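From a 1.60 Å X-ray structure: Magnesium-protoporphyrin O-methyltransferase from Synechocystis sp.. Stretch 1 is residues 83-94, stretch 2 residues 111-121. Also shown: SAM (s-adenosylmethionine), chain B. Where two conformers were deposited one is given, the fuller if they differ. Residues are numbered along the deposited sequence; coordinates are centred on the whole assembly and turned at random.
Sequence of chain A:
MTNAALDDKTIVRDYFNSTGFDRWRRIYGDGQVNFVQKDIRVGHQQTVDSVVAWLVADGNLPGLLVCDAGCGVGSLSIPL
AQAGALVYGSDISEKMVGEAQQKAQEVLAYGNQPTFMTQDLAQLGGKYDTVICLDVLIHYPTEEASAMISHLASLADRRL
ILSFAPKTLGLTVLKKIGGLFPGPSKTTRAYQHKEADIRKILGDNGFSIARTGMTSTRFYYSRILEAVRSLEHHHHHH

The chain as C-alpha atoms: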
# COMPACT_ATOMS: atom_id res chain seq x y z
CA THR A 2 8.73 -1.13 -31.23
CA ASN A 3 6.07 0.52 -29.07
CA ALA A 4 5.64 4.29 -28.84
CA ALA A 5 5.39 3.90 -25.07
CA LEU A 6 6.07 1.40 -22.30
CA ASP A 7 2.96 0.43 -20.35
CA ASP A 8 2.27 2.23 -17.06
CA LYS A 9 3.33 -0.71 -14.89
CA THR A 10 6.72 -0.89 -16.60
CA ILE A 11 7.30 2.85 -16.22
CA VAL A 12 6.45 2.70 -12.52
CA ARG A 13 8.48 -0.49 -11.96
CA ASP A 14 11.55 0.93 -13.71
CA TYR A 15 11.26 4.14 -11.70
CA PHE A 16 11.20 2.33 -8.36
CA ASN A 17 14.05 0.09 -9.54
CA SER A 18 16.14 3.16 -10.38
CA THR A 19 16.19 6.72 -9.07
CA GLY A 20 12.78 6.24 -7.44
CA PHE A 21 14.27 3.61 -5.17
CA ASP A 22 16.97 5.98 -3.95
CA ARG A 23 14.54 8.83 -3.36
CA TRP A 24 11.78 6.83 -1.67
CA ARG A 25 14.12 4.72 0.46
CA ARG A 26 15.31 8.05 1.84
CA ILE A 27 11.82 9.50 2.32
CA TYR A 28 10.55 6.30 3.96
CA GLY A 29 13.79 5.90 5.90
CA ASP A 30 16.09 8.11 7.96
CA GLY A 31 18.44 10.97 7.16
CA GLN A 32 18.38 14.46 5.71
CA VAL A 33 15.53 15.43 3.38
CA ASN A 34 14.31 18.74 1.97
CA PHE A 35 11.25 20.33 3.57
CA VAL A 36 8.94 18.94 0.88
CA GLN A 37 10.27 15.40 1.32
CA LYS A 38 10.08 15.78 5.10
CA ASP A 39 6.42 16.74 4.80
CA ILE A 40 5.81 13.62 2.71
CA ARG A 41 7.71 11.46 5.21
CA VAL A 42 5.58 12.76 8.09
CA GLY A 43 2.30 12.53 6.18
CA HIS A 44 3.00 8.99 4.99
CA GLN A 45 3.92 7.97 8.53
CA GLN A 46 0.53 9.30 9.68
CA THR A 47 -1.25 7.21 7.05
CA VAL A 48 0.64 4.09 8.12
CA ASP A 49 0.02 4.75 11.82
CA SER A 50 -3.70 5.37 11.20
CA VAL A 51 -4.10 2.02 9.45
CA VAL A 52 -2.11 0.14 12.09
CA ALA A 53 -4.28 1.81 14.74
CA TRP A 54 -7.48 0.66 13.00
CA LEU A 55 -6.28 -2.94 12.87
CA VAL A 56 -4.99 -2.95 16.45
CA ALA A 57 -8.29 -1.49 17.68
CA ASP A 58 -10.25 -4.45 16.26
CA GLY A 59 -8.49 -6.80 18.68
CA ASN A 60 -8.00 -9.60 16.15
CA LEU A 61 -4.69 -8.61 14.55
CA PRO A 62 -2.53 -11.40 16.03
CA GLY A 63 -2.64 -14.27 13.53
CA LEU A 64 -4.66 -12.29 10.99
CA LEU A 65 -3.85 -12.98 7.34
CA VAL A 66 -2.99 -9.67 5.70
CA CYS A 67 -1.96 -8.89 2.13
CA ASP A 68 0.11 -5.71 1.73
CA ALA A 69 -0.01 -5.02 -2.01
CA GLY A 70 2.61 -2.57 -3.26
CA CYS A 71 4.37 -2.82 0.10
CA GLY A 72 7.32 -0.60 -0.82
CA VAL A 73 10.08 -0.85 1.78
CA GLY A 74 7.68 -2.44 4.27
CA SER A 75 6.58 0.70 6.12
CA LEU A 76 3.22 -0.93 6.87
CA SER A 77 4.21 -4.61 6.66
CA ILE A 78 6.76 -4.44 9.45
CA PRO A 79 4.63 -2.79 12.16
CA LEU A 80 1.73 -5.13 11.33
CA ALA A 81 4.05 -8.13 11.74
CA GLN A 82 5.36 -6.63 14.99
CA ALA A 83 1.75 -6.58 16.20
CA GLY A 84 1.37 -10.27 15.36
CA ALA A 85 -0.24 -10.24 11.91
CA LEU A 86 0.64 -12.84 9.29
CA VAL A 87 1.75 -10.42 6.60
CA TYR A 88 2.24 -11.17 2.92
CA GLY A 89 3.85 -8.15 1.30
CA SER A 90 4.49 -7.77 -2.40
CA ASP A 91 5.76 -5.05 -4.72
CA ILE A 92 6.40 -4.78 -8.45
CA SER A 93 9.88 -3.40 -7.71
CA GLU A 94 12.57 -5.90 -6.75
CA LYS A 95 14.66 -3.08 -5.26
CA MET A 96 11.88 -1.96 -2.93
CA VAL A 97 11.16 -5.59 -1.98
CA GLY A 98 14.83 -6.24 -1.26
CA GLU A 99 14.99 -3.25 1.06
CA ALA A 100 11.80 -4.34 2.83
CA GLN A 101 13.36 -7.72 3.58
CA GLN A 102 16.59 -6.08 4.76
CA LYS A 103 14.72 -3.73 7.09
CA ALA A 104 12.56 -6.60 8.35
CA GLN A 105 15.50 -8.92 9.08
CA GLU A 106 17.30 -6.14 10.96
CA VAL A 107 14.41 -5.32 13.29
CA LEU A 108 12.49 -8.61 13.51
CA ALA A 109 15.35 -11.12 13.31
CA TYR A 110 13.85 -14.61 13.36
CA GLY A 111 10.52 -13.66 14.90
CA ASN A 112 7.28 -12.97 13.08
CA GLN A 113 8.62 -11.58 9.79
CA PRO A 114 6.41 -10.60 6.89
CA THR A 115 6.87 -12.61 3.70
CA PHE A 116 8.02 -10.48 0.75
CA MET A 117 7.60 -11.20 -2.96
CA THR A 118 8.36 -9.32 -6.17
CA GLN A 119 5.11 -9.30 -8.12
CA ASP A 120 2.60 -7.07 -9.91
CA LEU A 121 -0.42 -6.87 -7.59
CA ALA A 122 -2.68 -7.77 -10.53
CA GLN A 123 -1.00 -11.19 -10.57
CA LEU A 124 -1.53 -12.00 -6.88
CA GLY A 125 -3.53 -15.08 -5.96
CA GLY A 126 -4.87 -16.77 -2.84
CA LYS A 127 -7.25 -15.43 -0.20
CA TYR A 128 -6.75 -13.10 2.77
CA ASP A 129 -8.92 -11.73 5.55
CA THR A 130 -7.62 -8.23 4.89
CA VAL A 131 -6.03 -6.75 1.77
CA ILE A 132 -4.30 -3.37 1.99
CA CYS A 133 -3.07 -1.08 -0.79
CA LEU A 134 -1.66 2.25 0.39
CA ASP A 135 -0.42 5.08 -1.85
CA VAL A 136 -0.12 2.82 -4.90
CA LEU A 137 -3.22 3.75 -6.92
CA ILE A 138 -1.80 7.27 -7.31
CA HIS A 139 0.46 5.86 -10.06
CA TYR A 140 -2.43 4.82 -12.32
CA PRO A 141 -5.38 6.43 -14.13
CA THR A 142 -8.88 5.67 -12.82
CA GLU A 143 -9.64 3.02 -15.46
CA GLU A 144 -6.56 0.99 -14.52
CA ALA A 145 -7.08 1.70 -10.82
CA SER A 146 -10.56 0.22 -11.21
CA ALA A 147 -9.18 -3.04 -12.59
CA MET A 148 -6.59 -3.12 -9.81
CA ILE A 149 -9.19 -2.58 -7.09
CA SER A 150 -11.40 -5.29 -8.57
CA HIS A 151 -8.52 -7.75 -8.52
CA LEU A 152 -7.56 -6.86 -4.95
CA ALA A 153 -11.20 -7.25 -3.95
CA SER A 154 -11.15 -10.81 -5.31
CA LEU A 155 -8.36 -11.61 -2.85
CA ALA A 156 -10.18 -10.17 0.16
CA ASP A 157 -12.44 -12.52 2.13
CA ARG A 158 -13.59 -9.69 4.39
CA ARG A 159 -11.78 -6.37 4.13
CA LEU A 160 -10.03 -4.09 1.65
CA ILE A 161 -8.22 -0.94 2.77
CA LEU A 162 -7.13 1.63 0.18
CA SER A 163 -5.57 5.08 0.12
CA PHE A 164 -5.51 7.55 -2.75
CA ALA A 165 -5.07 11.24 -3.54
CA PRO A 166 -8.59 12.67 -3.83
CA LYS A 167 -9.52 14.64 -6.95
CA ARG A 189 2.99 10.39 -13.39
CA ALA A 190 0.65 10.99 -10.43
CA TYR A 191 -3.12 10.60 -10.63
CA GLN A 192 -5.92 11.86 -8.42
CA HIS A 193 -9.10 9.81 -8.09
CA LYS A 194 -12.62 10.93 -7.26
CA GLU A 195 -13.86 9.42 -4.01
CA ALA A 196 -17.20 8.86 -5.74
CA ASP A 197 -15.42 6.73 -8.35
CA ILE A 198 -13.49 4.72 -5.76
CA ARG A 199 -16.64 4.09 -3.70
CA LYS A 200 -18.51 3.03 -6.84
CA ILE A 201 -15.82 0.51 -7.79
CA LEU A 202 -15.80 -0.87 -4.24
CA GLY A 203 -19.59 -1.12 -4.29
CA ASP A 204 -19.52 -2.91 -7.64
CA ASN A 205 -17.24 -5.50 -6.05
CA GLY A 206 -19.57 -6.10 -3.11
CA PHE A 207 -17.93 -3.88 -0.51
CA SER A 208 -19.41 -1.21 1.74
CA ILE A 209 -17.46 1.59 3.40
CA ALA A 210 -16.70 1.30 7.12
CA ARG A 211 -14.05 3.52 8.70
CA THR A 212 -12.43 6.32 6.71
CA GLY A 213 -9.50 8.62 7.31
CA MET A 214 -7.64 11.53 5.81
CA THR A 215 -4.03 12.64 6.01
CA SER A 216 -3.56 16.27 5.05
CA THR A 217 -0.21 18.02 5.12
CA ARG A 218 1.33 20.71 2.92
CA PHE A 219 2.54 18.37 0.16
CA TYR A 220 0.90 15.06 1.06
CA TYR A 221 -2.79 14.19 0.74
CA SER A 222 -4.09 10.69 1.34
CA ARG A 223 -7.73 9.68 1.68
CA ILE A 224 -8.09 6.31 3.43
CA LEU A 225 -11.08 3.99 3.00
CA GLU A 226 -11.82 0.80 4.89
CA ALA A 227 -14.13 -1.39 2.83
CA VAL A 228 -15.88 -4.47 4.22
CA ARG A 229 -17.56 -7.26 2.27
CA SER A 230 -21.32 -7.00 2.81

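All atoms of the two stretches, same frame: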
# COMPACT_ATOMS: atom_id res chain seq x y z
N ALA A 83 2.98 -6.46 15.42
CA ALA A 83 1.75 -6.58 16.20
C ALA A 83 1.14 -7.98 16.13
O ALA A 83 0.08 -8.23 16.71
CB ALA A 83 0.74 -5.52 15.75
N GLY A 84 1.79 -8.88 15.40
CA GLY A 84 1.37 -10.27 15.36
C GLY A 84 0.66 -10.74 14.11
O GLY A 84 0.30 -11.92 14.01
N ALA A 85 0.45 -9.85 13.14
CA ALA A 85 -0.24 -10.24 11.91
C ALA A 85 0.62 -11.18 11.07
O ALA A 85 1.85 -11.15 11.15
CB ALA A 85 -0.62 -9.02 11.10
N LEU A 86 -0.04 -12.02 10.28
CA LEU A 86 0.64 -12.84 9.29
C LEU A 86 0.61 -12.07 7.99
O LEU A 86 -0.41 -12.07 7.28
CB LEU A 86 -0.04 -14.20 9.15
CG LEU A 86 -0.12 -15.00 10.44
CD1 LEU A 86 -0.71 -16.38 10.18
CD2 LEU A 86 1.25 -15.11 11.09
N VAL A 87 1.71 -11.40 7.68
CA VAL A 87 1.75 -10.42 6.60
C VAL A 87 2.41 -10.96 5.34
O VAL A 87 3.51 -11.52 5.39
CB VAL A 87 2.48 -9.14 7.04
CG1 VAL A 87 2.50 -8.12 5.92
CG2 VAL A 87 1.83 -8.56 8.29
N TYR A 88 1.72 -10.79 4.22
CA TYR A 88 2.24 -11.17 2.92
C TYR A 88 2.37 -9.91 2.09
O TYR A 88 1.39 -9.40 1.55
CB TYR A 88 1.31 -12.19 2.25
CG TYR A 88 1.22 -13.49 3.02
CD1 TYR A 88 0.50 -13.57 4.20
CD2 TYR A 88 1.86 -14.63 2.56
CE1 TYR A 88 0.43 -14.75 4.92
CE2 TYR A 88 1.80 -15.82 3.27
CZ TYR A 88 1.08 -15.87 4.44
OH TYR A 88 1.01 -17.06 5.14
N GLY A 89 3.59 -9.38 2.01
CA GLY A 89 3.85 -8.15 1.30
C GLY A 89 4.40 -8.42 -0.08
O GLY A 89 5.18 -9.35 -0.27
N SER A 90 3.99 -7.62 -1.04
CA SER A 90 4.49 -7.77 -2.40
C SER A 90 4.61 -6.41 -3.06
O SER A 90 3.88 -5.48 -2.72
CB SER A 90 3.59 -8.68 -3.22
OG SER A 90 2.25 -8.21 -3.21
N ASP A 91 5.54 -6.30 -4.00
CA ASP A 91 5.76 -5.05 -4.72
C ASP A 91 6.30 -5.38 -6.10
O ASP A 91 7.00 -6.37 -6.28
CB ASP A 91 6.74 -4.17 -3.95
CG ASP A 91 6.69 -2.72 -4.40
OD1 ASP A 91 7.23 -2.41 -5.49
OD2 ASP A 91 6.13 -1.89 -3.66
N ILE A 92 5.97 -4.55 -7.08
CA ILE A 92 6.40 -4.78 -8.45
C ILE A 92 7.90 -4.52 -8.61
O ILE A 92 8.53 -5.01 -9.55
CB ILE A 92 5.58 -3.93 -9.45
CG1 ILE A 92 5.69 -4.49 -10.87
CG2 ILE A 92 6.01 -2.46 -9.38
CD1 ILE A 92 4.77 -3.82 -11.86
N SER A 93 8.46 -3.76 -7.67
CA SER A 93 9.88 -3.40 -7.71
C SER A 93 10.74 -4.31 -6.85
O SER A 93 10.58 -4.36 -5.63
CB SER A 93 10.05 -1.94 -7.26
OG SER A 93 11.40 -1.68 -6.91
N GLU A 94 11.67 -5.02 -7.48
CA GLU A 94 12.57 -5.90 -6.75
C GLU A 94 13.47 -5.13 -5.78
O GLU A 94 13.83 -5.65 -4.72
CB GLU A 94 13.40 -6.76 -7.71
CG GLU A 94 14.25 -5.97 -8.69
CD GLU A 94 15.02 -6.86 -9.64
OE1 GLU A 94 14.84 -8.10 -9.58
OE2 GLU A 94 15.81 -6.33 -10.45
N GLY A 111 11.88 -13.65 14.39
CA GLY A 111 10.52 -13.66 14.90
C GLY A 111 9.51 -13.61 13.78
O GLY A 111 9.78 -14.06 12.66
N ASN A 112 8.34 -13.07 14.07
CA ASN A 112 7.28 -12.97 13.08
C ASN A 112 7.62 -11.96 11.99
O ASN A 112 7.31 -10.78 12.11
CB ASN A 112 5.97 -12.57 13.76
CG ASN A 112 4.78 -12.64 12.83
OD1 ASN A 112 4.65 -13.57 12.03
ND2 ASN A 112 3.90 -11.65 12.93
N GLN A 113 8.28 -12.43 10.93
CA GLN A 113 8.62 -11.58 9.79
C GLN A 113 7.49 -11.60 8.77
O GLN A 113 6.83 -12.62 8.60
CB GLN A 113 9.89 -12.07 9.10
CG GLN A 113 11.20 -11.76 9.81
CD GLN A 113 12.41 -12.05 8.94
OE1 GLN A 113 12.28 -12.21 7.72
NE2 GLN A 113 13.58 -12.13 9.55
N PRO A 114 7.28 -10.49 8.05
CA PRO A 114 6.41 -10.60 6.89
C PRO A 114 7.10 -11.44 5.83
O PRO A 114 8.32 -11.63 5.88
CB PRO A 114 6.31 -9.16 6.37
CG PRO A 114 6.77 -8.29 7.50
CD PRO A 114 7.78 -9.12 8.24
N THR A 115 6.33 -11.97 4.89
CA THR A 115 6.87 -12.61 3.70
C THR A 115 6.84 -11.61 2.54
O THR A 115 5.80 -11.01 2.30
CB THR A 115 6.01 -13.83 3.31
OG1 THR A 115 6.09 -14.83 4.34
CG2 THR A 115 6.48 -14.43 1.99
N PHE A 116 7.95 -11.45 1.84
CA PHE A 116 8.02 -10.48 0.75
C PHE A 116 8.24 -11.13 -0.61
O PHE A 116 9.06 -12.04 -0.74
CB PHE A 116 9.12 -9.45 1.01
CG PHE A 116 8.86 -8.56 2.19
CD1 PHE A 116 7.83 -7.63 2.17
CD2 PHE A 116 9.65 -8.65 3.33
CE1 PHE A 116 7.59 -6.81 3.25
CE2 PHE A 116 9.42 -7.82 4.42
CZ PHE A 116 8.39 -6.90 4.38
N MET A 117 7.52 -10.65 -1.61
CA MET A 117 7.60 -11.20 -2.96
C MET A 117 7.63 -10.08 -3.99
O MET A 117 6.96 -9.07 -3.82
CB MET A 117 6.40 -12.12 -3.22
CG MET A 117 6.41 -12.81 -4.57
SD MET A 117 5.06 -13.99 -4.72
CE MET A 117 3.64 -12.91 -4.70
N THR A 118 8.41 -10.25 -5.05
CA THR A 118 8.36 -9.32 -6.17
C THR A 118 7.29 -9.77 -7.14
O THR A 118 7.41 -10.82 -7.77
CB THR A 118 9.71 -9.24 -6.90
OG1 THR A 118 10.74 -8.85 -5.99
CG2 THR A 118 9.63 -8.22 -8.03
N GLN A 119 6.23 -8.96 -7.26
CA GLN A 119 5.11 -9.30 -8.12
C GLN A 119 4.19 -8.11 -8.36
O GLN A 119 3.99 -7.28 -7.46
CB GLN A 119 4.31 -10.46 -7.51
CG GLN A 119 3.17 -10.98 -8.38
CD GLN A 119 3.66 -11.50 -9.72
OE1 GLN A 119 3.88 -10.73 -10.66
NE2 GLN A 119 3.82 -12.82 -9.83
N ASP A 120 3.67 -8.01 -9.58
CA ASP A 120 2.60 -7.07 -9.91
C ASP A 120 1.36 -7.49 -9.13
O ASP A 120 0.99 -8.67 -9.14
CB ASP A 120 2.36 -7.12 -11.42
CG ASP A 120 1.11 -6.36 -11.86
OD1 ASP A 120 0.65 -5.45 -11.14
OD2 ASP A 120 0.59 -6.68 -12.95
N LEU A 121 0.73 -6.55 -8.45
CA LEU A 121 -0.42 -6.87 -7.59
C LEU A 121 -1.57 -7.50 -8.38
O LEU A 121 -2.37 -8.25 -7.82
CB LEU A 121 -0.89 -5.64 -6.80
CG LEU A 121 -1.42 -4.40 -7.52
CD1 LEU A 121 -2.90 -4.54 -7.87
CD2 LEU A 121 -1.18 -3.17 -6.66
N SAM B . 2.42 0.99 0.09
CA SAM B . 3.76 1.41 0.48
C SAM B . 3.71 2.42 1.62
O SAM B . 2.72 3.13 1.78
OXT SAM B . 4.65 2.53 2.41
CB SAM B . 4.56 1.96 -0.70
CG SAM B . 3.98 3.17 -1.43
SD SAM B . 5.08 3.77 -2.74
CE SAM B . 4.47 5.45 -3.00
C5' SAM B . 4.35 2.96 -4.18
C4' SAM B . 4.83 1.53 -4.33
O4' SAM B . 3.90 0.82 -5.13
C3' SAM B . 6.18 1.42 -5.02
O3' SAM B . 7.04 0.65 -4.21
C2' SAM B . 5.89 0.68 -6.31
O2' SAM B . 6.94 -0.20 -6.66
C1' SAM B . 4.61 -0.06 -5.96
N9 SAM B . 3.80 -0.42 -7.13
C8 SAM B . 3.46 0.38 -8.19
N7 SAM B . 2.71 -0.35 -9.04
C5 SAM B . 2.57 -1.60 -8.54
C6 SAM B . 1.91 -2.72 -9.01
N6 SAM B . 1.25 -2.69 -10.16
N1 SAM B . 1.95 -3.88 -8.26
C2 SAM B . 2.63 -3.92 -7.06
N3 SAM B . 3.29 -2.79 -6.61
C4 SAM B . 3.25 -1.65 -7.34
O HOH W 1 3.98 -11.71 9.32
O HOH W 2 4.20 -14.16 6.62
O HOH W 3 2.13 -6.61 -5.39

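The two stretches meet as neighbouring parallel β-strands, joined mainly by a ladder of backbone hydrogen bonds, with a side-chain bond and a water before it and an S-adenosylmethionine site at its far end. Strand 86–91 runs alongside strand 115–118 with an angle of 22° between their directions, and Tyr 88, Gly 89, Ser 90 and Asp 91 lie beside Thr 115, Phe 116, Met 117 and Thr 118 in turn.

As expected for parallel strands, alternate residues of stretch 1 use both N and O. Val 87 O accepts from Thr 115 N (2.9 Å), and Thr 115 O in turn accepts from Gly 89 N (2.8 Å). The pattern repeats as Met 117 N donates to Gly 89 O (3.0 Å) and Asp 91 N to Met 117 O (3.1 Å), and it closes with Gln 119 N donating to Asp 91 O (2.9 Å). CA-H...O contacts supplement these bonds, among them Ser 90 CA to Met 117 O at 3.1 Å and Phe 116 CA to Gly 89 O at 3.2 Å.

Ahead of the strands, the side chain of Asn 112 takes over the backbone's role: its ND2 donates to Ala 85 O (2.8 Å). Water 1 fills the next gap, accepting from Val 87 N at 2.8 Å and lying 2.9 Å from Ala 85 O and 3.1 Å from Gln 113 O. Nearby, Val 87 CB and Pro 114 CB make an apolar contact at 3.9 Å.

Tyr 88, Ser 90, Thr 115 and Met 117 project from one face of the sheet. There Tyr 88 CD2 approaches Thr 115 CB to 4.3 Å, while water 3 links Ser 90 OG (2.7 Å) to Gln 119 O (2.9 Å). Phe 116 and Asp 91 occupy the other face with Thr 118. Gly 89 leaves room for the aromatic ring: a CB placed ideally on it would lie 3.0 Å from Phe 116 CD1, a tight approach. Beyond the strand, Thr 118 CG2 packs 3.7 Å from Ile 92 O, and Ile 92 CD1 lies 4.1 Å from Asp 120 CB.

The ends of both stretches converge on the cofactor, in keeping with a methyltransferase. Asp 91 receives the ribose hydroxyls, O2' at OD1 (2.5 Å) and O3' at OD2 (2.8 Å); its OD1 also accepts from Ser 93 N (2.8 Å), which ties the turn after the strand to the same carboxylate. Stretch 2 reads the adenine: SAM N6 donates to Asp 120 OD1 (3.0 Å), and Leu 121 N donates to SAM N1 (2.9 Å).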